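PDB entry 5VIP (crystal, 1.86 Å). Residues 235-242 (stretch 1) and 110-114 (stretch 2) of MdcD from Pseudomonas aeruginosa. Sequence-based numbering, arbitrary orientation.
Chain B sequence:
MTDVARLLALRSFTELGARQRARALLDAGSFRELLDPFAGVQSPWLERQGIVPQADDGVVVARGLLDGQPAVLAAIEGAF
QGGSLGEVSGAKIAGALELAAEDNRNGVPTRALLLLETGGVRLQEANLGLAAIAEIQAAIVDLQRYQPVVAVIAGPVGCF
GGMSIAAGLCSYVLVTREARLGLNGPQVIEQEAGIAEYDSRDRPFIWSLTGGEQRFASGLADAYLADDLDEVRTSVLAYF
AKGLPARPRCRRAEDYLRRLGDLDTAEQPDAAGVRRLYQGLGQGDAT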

# COMPACT_ATOMS: atom_id res chain seq x y z
N SER B 235 14.12 7.33 21.22
CA SER B 235 14.06 6.12 20.38
C SER B 235 14.07 6.48 18.90
O SER B 235 14.78 5.83 18.11
CB SER B 235 12.81 5.27 20.67
OG SER B 235 12.69 4.99 22.06
N VAL B 236 13.29 7.49 18.54
CA VAL B 236 13.22 7.93 17.15
C VAL B 236 14.62 8.31 16.66
O VAL B 236 15.06 7.87 15.58
CB VAL B 236 12.26 9.13 16.99
CG1 VAL B 236 12.47 9.82 15.66
CG2 VAL B 236 10.81 8.66 17.13
N LEU B 237 15.33 9.09 17.47
CA LEU B 237 16.66 9.53 17.07
C LEU B 237 17.65 8.35 16.95
O LEU B 237 18.48 8.32 16.04
CB LEU B 237 17.19 10.56 18.06
CG LEU B 237 16.50 11.93 18.07
CD1 LEU B 237 17.21 12.87 19.02
CD2 LEU B 237 16.45 12.53 16.67
N ALA B 238 17.55 7.39 17.86
CA ALA B 238 18.45 6.23 17.85
C ALA B 238 18.22 5.40 16.59
O ALA B 238 19.17 4.90 15.99
CB ALA B 238 18.25 5.37 19.09
N TYR B 239 16.97 5.29 16.17
CA TYR B 239 16.65 4.49 15.00
C TYR B 239 17.10 5.17 13.72
O TYR B 239 17.60 4.49 12.83
CB TYR B 239 15.16 4.16 14.95
CG TYR B 239 14.87 2.91 15.74
CD1 TYR B 239 15.25 1.67 15.26
CD2 TYR B 239 14.29 2.98 17.01
CE1 TYR B 239 15.01 0.51 15.98
CE2 TYR B 239 14.06 1.83 17.75
CZ TYR B 239 14.42 0.60 17.23
OH TYR B 239 14.19 -0.55 17.96
N PHE B 240 16.95 6.48 13.61
CA PHE B 240 17.53 7.19 12.47
C PHE B 240 19.05 7.05 12.43
O PHE B 240 19.61 6.87 11.36
CB PHE B 240 17.16 8.67 12.48
CG PHE B 240 15.77 8.94 11.96
CD1 PHE B 240 15.41 8.55 10.68
CD2 PHE B 240 14.82 9.56 12.76
CE1 PHE B 240 14.13 8.78 10.19
CE2 PHE B 240 13.53 9.80 12.28
CZ PHE B 240 13.19 9.40 11.00
N ALA B 241 19.70 7.13 13.59
CA ALA B 241 21.17 7.04 13.65
C ALA B 241 21.66 5.63 13.29
O ALA B 241 22.79 5.45 12.83
CB ALA B 241 21.65 7.43 15.04
N LYS B 242 20.80 4.66 13.51
CA LYS B 242 21.04 3.26 13.14
C LYS B 242 21.16 3.08 11.62
O LYS B 242 21.94 2.25 11.15
CB LYS B 242 19.90 2.42 13.71
CG LYS B 242 20.03 0.95 13.65
CD LYS B 242 18.95 0.40 14.58
CE LYS B 242 18.59 -1.02 14.24
NZ LYS B 242 19.59 -2.00 14.72
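Stretch 2 110-114: TRALL

Stretch 2 packs as an extended strand against one side of the helix formed by stretch 1. Residues 111-114 have the phi and psi values of a beta strand, with Arg111 at -104°/138° and Leu113 at -121°/123°, and the strand continues beyond Leu114; Thr110 leads into it as loop or turn. The helix is regular, with Phe240 N donating a hydrogen bond to Val236 O at 3.1 Å and Ala241 N donating one to Leu237 O at 3.0 Å. The two axes approach to 10.5 Å, and their N-to-C directions make an angle of 141°, so the strand runs roughly against the helix but well short of strictly antiparallel. The register follows from this: Phe240, one turn after Val236, is nearest to Arg111 at the start of the strand, with their CA atoms 7.5 Å apart, while Val236 is nearest to Leu113, with CA atoms 8.3 Å apart.

The spacing suits both elements. Residues four apart in a helix return to nearly the same side, and residues two apart in a strand project to the same side, so Val236 and Phe240 can meet Leu113 and Arg111. All four point their CA-to-CB bonds toward the other stretch, whereas Ala112, between the two strand residues, points away.

Phe240 is the centre of the contact and has the largest area covered. With chi1 at -79° (m), its ring reaches in beside the strand and is buried. Arg111 CB lies over one face, 4.0 Å from the centroid of the Phe240 ring and 27° off the ring normal, a CH-pi contact that a flat aromatic ring is well suited to receive. The edge of the ring meets the strand itself: Phe240 CZ is 3.3 Å from Ala112 O and 4.0 Å from Leu113 CB. Ala112 thus takes part through its backbone although its CA-to-CB bond points away.

Arg111 covers nearly as much surface by combining an aliphatic stem with a polar end. The stem lies against the Phe240 ring; the side chain runs across the helix, and Phe240 CB, 3.6 Å from Arg111 CZ, lies over one face of the guanidinium. No direct hydrogen bond joins the two stretches; a water mediates instead. The water accepts from Arg111 NH1 at 3.0 Å and donates to Leu237 O at 2.7 Å, linking the charged group to a helix carbonyl. A long side chain is useful here, for it keeps its carbon atoms in the apolar contact while NH1 reaches the water at a partly exposed position.

Leu113 completes the contact at the Val236 end. Leu113 CD1 is 3.9 Å from Val236 CG1, and the leucine's chi1 is t with chi2 p. Both residues are buried, and their branched hydrocarbon side chains need no polar partner. Together with the contact to Phe240, this pairing makes Leu113 the strand's hydrophobic counterpart to two successive turns of the helix, and the two stretches bury 316 Å² in all.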

# COMPACT_ATOMS: atom_id res chain seq x y z
N THR B 110 17.93 13.91 4.05
CA THR B 110 16.67 14.18 4.74
C THR B 110 15.98 12.90 5.21
O THR B 110 15.85 11.93 4.46
CB THR B 110 15.74 14.99 3.84
OG1 THR B 110 16.38 16.25 3.57
CG2 THR B 110 14.40 15.25 4.52
N ARG B 111 15.58 12.93 6.48
CA ARG B 111 14.96 11.81 7.16
C ARG B 111 13.46 12.06 7.28
O ARG B 111 13.05 13.16 7.58
CB ARG B 111 15.57 11.64 8.56
CG ARG B 111 17.10 11.76 8.62
CD ARG B 111 17.56 12.12 10.02
NE ARG B 111 18.83 11.46 10.41
CZ ARG B 111 19.30 11.43 11.65
NH1 ARG B 111 18.62 12.01 12.65
NH2 ARG B 111 20.45 10.80 11.91
N ALA B 112 12.63 11.03 7.05
CA ALA B 112 11.19 11.19 7.17
C ALA B 112 10.65 10.40 8.37
O ALA B 112 10.98 9.22 8.56
CB ALA B 112 10.47 10.74 5.88
N LEU B 113 9.82 11.08 9.16
CA LEU B 113 9.22 10.52 10.36
C LEU B 113 7.70 10.58 10.22
O LEU B 113 7.13 11.66 9.98
CB LEU B 113 9.67 11.29 11.59
CG LEU B 113 9.07 10.97 12.96
CD1 LEU B 113 9.36 9.51 13.35
CD2 LEU B 113 9.63 11.91 13.99
N LEU B 114 7.06 9.41 10.33
CA LEU B 114 5.61 9.30 10.14
C LEU B 114 4.92 8.99 11.46
O LEU B 114 5.18 7.95 12.07
CB LEU B 114 5.27 8.21 9.12
CG LEU B 114 5.89 8.36 7.73
CD1 LEU B 114 5.52 7.15 6.85
CD2 LEU B 114 5.41 9.66 7.10
O HOH W 1 19.60 10.62 15.10